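Local coordinates for protein cortical-lytic enzyme (Bacillus cereus, PDB 4S3J) that acts as an N-acetylglucosaminidase that degrades partially broken-down cortex peptidoglycan when spores germinate, probably recognising its muramic acid delta-lactam residues, at residues R127-Y135 with W418-K429. Sequence-based numbering, arbitrary orientation.
Sequences RAINPFLTY and WRLLVENFTITK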
loop_
_atom_site.group_PDB
_atom_site.type_symbol
_atom_site.label_atom_id
_atom_site.label_comp_id
_atom_site.label_asym_id
_atom_site.label_seq_id
_atom_site.Cartn_x
_atom_site.Cartn_y
_atom_site.Cartn_z
ATOM N N ARG A 127 -14.455 -1.351 7.923
ATOM C CA ARG A 127 -15.321 -2.498 7.672
ATOM C C ARG A 127 -15.341 -2.883 6.193
ATOM O O ARG A 127 -15.414 -4.078 5.865
ATOM C CB ARG A 127 -16.743 -2.216 8.148
ATOM C CG ARG A 127 -16.872 -2.097 9.640
ATOM C CD ARG A 127 -18.322 -2.165 10.089
ATOM N NE ARG A 127 -18.415 -2.136 11.546
ATOM C CZ ARG A 127 -18.724 -1.060 12.269
ATOM N NH1 ARG A 127 -18.974 0.107 11.684
ATOM N NH2 ARG A 127 -18.774 -1.151 13.592
ATOM N N ALA A 128 -15.317 -1.884 5.315
ATOM C CA ALA A 128 -15.376 -2.141 3.882
ATOM C C ALA A 128 -14.114 -2.849 3.397
ATOM O O ALA A 128 -14.172 -3.712 2.525
ATOM C CB ALA A 128 -15.567 -0.841 3.107
ATOM N N ILE A 129 -12.978 -2.498 3.991
ATOM C CA ILE A 129 -11.681 -3.000 3.541
ATOM C C ILE A 129 -11.314 -4.329 4.207
ATOM O O ILE A 129 -10.627 -5.145 3.615
ATOM C CB ILE A 129 -10.594 -1.924 3.788
ATOM C CG1 ILE A 129 -10.776 -0.814 2.738
ATOM C CG2 ILE A 129 -9.185 -2.512 3.719
ATOM C CD1 ILE A 129 -9.893 0.414 2.937
ATOM N N ASN A 130 -11.802 -4.549 5.421
ATOM C CA ASN A 130 -11.424 -5.735 6.205
ATOM C C ASN A 130 -11.490 -7.091 5.470
ATOM O O ASN A 130 -10.625 -7.952 5.681
ATOM C CB ASN A 130 -12.295 -5.822 7.466
ATOM C CG ASN A 130 -11.733 -6.789 8.489
ATOM O OD1 ASN A 130 -10.542 -6.755 8.802
ATOM N ND2 ASN A 130 -12.577 -7.689 8.975
ATOM N N PRO A 131 -12.517 -7.314 4.635
ATOM C CA PRO A 131 -12.570 -8.604 3.933
ATOM C C PRO A 131 -11.356 -8.861 3.036
ATOM O O PRO A 131 -11.019 -10.018 2.790
ATOM C CB PRO A 131 -13.841 -8.486 3.089
ATOM C CG PRO A 131 -14.655 -7.471 3.738
ATOM C CD PRO A 131 -13.710 -6.497 4.367
ATOM N N PHE A 132 -10.694 -7.791 2.598
ATOM C CA PHE A 132 -9.544 -7.877 1.705
ATOM C C PHE A 132 -8.204 -8.015 2.442
ATOM O O PHE A 132 -7.149 -8.002 1.792
ATOM C CB PHE A 132 -9.457 -6.624 0.804
ATOM C CG PHE A 132 -10.668 -6.363 -0.041
ATOM C CD1 PHE A 132 -11.714 -5.580 0.426
ATOM C CD2 PHE A 132 -10.727 -6.857 -1.332
ATOM C CE1 PHE A 132 -12.812 -5.326 -0.369
ATOM C CE2 PHE A 132 -11.825 -6.606 -2.130
ATOM C CZ PHE A 132 -12.869 -5.840 -1.644
ATOM N N LEU A 133 -8.236 -8.157 3.775
ATOM C CA LEU A 133 -7.026 -8.088 4.598
ATOM C C LEU A 133 -6.601 -9.389 5.269
ATOM O O LEU A 133 -7.424 -10.123 5.832
ATOM C CB LEU A 133 -7.208 -7.065 5.709
ATOM C CG LEU A 133 -7.503 -5.637 5.284
ATOM C CD1 LEU A 133 -7.564 -4.791 6.563
ATOM C CD2 LEU A 133 -6.460 -5.113 4.327
ATOM N N THR A 134 -5.300 -9.650 5.261
ATOM C CA THR A 134 -4.752 -10.687 6.125
ATOM C C THR A 134 -4.596 -10.125 7.539
ATOM O O THR A 134 -4.883 -10.808 8.545
ATOM C CB THR A 134 -3.382 -11.203 5.622
ATOM O OG1 THR A 134 -3.458 -11.528 4.225
ATOM C CG2 THR A 134 -2.956 -12.431 6.425
ATOM N N TYR A 135 -4.136 -8.872 7.592
ATOM C CA TYR A 135 -3.868 -8.167 8.840
ATOM C C TYR A 135 -4.460 -6.762 8.837
ATOM O O TYR A 135 -4.425 -6.097 7.812
ATOM C CB TYR A 135 -2.363 -8.041 9.069
ATOM C CG TYR A 135 -1.599 -9.328 9.190
ATOM C CD1 TYR A 135 -1.488 -9.954 10.407
ATOM C CD2 TYR A 135 -0.970 -9.893 8.089
ATOM C CE1 TYR A 135 -0.791 -11.119 10.537
ATOM C CE2 TYR A 135 -0.257 -11.066 8.206
ATOM C CZ TYR A 135 -0.176 -11.672 9.438
ATOM O OH TYR A 135 0.526 -12.851 9.609
ATOM N N TRP A 418 -8.785 -2.290 -4.313
ATOM C CA TRP A 418 -9.231 -3.459 -3.576
ATOM C C TRP A 418 -9.796 -4.523 -4.520
ATOM O O TRP A 418 -9.505 -5.706 -4.365
ATOM C CB TRP A 418 -10.237 -3.024 -2.506
ATOM C CG TRP A 418 -9.597 -2.008 -1.596
ATOM C CD1 TRP A 418 -9.843 -0.672 -1.547
ATOM C CD2 TRP A 418 -8.546 -2.256 -0.651
ATOM N NE1 TRP A 418 -9.028 -0.068 -0.604
ATOM C CE2 TRP A 418 -8.215 -1.021 -0.052
ATOM C CE3 TRP A 418 -7.863 -3.402 -0.248
ATOM C CZ2 TRP A 418 -7.234 -0.914 0.932
ATOM C CZ3 TRP A 418 -6.890 -3.284 0.722
ATOM C CH2 TRP A 418 -6.593 -2.058 1.300
ATOM N N ARG A 419 -10.525 -4.096 -5.543
ATOM C CA ARG A 419 -11.021 -5.038 -6.537
ATOM C C ARG A 419 -9.860 -5.679 -7.300
ATOM O O ARG A 419 -9.872 -6.876 -7.547
ATOM C CB ARG A 419 -11.989 -4.361 -7.502
ATOM C CG ARG A 419 -12.454 -5.303 -8.615
ATOM C CD ARG A 419 -13.269 -6.469 -8.057
ATOM N NE ARG A 419 -13.712 -7.392 -9.101
ATOM C CZ ARG A 419 -14.834 -7.252 -9.805
ATOM N NH1 ARG A 419 -15.625 -6.199 -9.613
ATOM N NH2 ARG A 419 -15.148 -8.152 -10.731
ATOM N N LEU A 420 -8.863 -4.894 -7.691
ATOM C CA LEU A 420 -7.737 -5.454 -8.423
ATOM C C LEU A 420 -6.918 -6.400 -7.548
ATOM O O LEU A 420 -6.349 -7.365 -8.039
ATOM C CB LEU A 420 -6.861 -4.344 -8.994
ATOM C CG LEU A 420 -7.469 -3.604 -10.189
ATOM C CD1 LEU A 420 -6.623 -2.383 -10.485
ATOM C CD2 LEU A 420 -7.595 -4.509 -11.391
ATOM N N LEU A 421 -6.853 -6.127 -6.242
ATOM C CA LEU A 421 -6.123 -7.007 -5.344
ATOM C C LEU A 421 -6.700 -8.425 -5.416
ATOM O O LEU A 421 -5.937 -9.402 -5.535
ATOM C CB LEU A 421 -6.184 -6.476 -3.903
ATOM C CG LEU A 421 -5.354 -7.261 -2.879
ATOM C CD1 LEU A 421 -3.838 -7.096 -3.106
ATOM C CD2 LEU A 421 -5.741 -6.838 -1.486
ATOM N N VAL A 422 -8.025 -8.540 -5.322
ATOM C CA VAL A 422 -8.679 -9.862 -5.360
ATOM C C VAL A 422 -8.714 -10.472 -6.764
ATOM O O VAL A 422 -8.778 -11.706 -6.901
ATOM C CB VAL A 422 -10.131 -9.826 -4.810
ATOM C CG1 VAL A 422 -10.138 -9.389 -3.378
ATOM C CG2 VAL A 422 -11.015 -8.936 -5.614
ATOM N N GLU A 423 -8.653 -9.647 -7.808
ATOM C CA GLU A 423 -8.578 -10.178 -9.165
ATOM C C GLU A 423 -7.208 -10.793 -9.425
ATOM O O GLU A 423 -7.084 -11.817 -10.098
ATOM C CB GLU A 423 -8.840 -9.078 -10.192
ATOM C CG GLU A 423 -10.286 -8.621 -10.249
ATOM C CD GLU A 423 -11.239 -9.682 -10.796
ATOM O OE1 GLU A 423 -10.872 -10.411 -11.750
ATOM O OE2 GLU A 423 -12.355 -9.787 -10.259
ATOM N N ASN A 424 -6.184 -10.196 -8.827
ATOM C CA ASN A 424 -4.803 -10.596 -9.103
ATOM C C ASN A 424 -4.293 -11.758 -8.293
ATOM O O ASN A 424 -3.442 -12.496 -8.760
ATOM C CB ASN A 424 -3.862 -9.417 -8.854
ATOM C CG ASN A 424 -3.674 -8.551 -10.077
ATOM O OD1 ASN A 424 -2.731 -8.737 -10.842
ATOM N ND2 ASN A 424 -4.557 -7.571 -10.260
ATOM N N PHE A 425 -4.796 -11.862 -7.066
ATOM C CA PHE A 425 -4.270 -12.743 -6.041
ATOM C C PHE A 425 -5.352 -13.461 -5.267
ATOM O O PHE A 425 -6.482 -12.986 -5.151
ATOM C CB PHE A 425 -3.449 -11.959 -5.001
ATOM C CG PHE A 425 -2.272 -11.191 -5.555
ATOM C CD1 PHE A 425 -1.138 -11.846 -5.996
ATOM C CD2 PHE A 425 -2.291 -9.798 -5.583
ATOM C CE1 PHE A 425 -0.059 -11.137 -6.479
ATOM C CE2 PHE A 425 -1.205 -9.089 -6.050
ATOM C CZ PHE A 425 -0.095 -9.752 -6.498
ATOM N N THR A 426 -4.966 -14.580 -4.657
ATOM C CA THR A 426 -5.753 -15.168 -3.593
ATOM C C THR A 426 -5.301 -14.543 -2.288
ATOM O O THR A 426 -4.133 -14.597 -1.963
ATOM C CB THR A 426 -5.568 -16.686 -3.545
ATOM O OG1 THR A 426 -6.056 -17.246 -4.768
ATOM C CG2 THR A 426 -6.319 -17.277 -2.400
ATOM N N ILE A 427 -6.203 -13.876 -1.584
ATOM C CA ILE A 427 -5.819 -13.172 -0.355
ATOM C C ILE A 427 -5.857 -14.153 0.812
ATOM O O ILE A 427 -6.897 -14.724 1.129
ATOM C CB ILE A 427 -6.744 -11.968 -0.090
ATOM C CG1 ILE A 427 -6.638 -10.984 -1.267
ATOM C CG2 ILE A 427 -6.427 -11.312 1.238
ATOM C CD1 ILE A 427 -7.644 -9.910 -1.237
ATOM N N THR A 428 -4.712 -14.327 1.457
ATOM C CA THR A 428 -4.585 -15.238 2.580
ATOM C C THR A 428 -5.380 -14.750 3.779
ATOM O O THR A 428 -5.263 -13.589 4.178
ATOM C CB THR A 428 -3.119 -15.384 2.965
ATOM O OG1 THR A 428 -2.399 -15.966 1.875
ATOM C CG2 THR A 428 -2.944 -16.257 4.215
ATOM N N LYS A 429 -6.196 -15.637 4.338
ATOM C CA LYS A 429 -6.894 -15.374 5.590
ATOM C C LYS A 429 -6.442 -16.416 6.605
ATOM O O LYS A 429 -6.504 -17.615 6.336
ATOM C CB LYS A 429 -8.408 -15.424 5.414
ATOM C CG LYS A 429 -8.983 -14.301 4.564
ATOM C CD LYS A 429 -8.888 -12.965 5.287
ATOM C CE LYS A 429 -10.165 -12.165 5.170
ATOM N NZ LYS A 429 -10.101 -10.900 5.932
#
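Phe-132 and Ile-427 face each other with CA atoms 6.8 Å apart, and the backbones draw in to 5.2 Å between the CA atoms of Thr-134 and Lys-429, as the 3-10 turn 130-132 and the loop after it run past the end of helix 415-424 and the tail that follows. Trp-418 is the centre of the apolar half. Its CB sits squarely over the Phe-132 ring, 3.8 Å from the centroid and 6° off the normal, a CH-pi contact, while the two rings are inclined at 47°. Ile-129 lies across a face of the indole: CG2, anti to the backbone N, makes a second CH-pi contact over the six-membered ring, with CG1 and CD1 spread toward NE1. Val-422 CG1 meets the edge of the phenyl ring, 3.3 Å from Phe-132 CD2, and Ile-427 packs CG2 and CD1 against the Phe-132 carbonyl, whose oxygen also bonds Ser-107 OG.

The other half is polar. Lys-429, bent at chi2 and chi3, folds its chain back so that NZ donates to Leu-133 O at 2.8 Å, in the carbonyl plane, and to Asn-130 O at 3.0 Å. Leu-133 N reaches that second carbonyl from its opposite face. Gly-165 O is a further acceptor. Further along, Thr-134 OG1 gives its proton to Thr-428 O (2.7 Å) and accepts from Ser-107 N on strand 104-111. In this family 18 TIM barrel, Trp-418 and Val-422 of the helix pack on Ile-129 and Phe-132, while Ile-427, Thr-428 and Lys-429 hold the tail to the turn before strand 135-143, the carbonyl dipoles probably stabilising the ammonium.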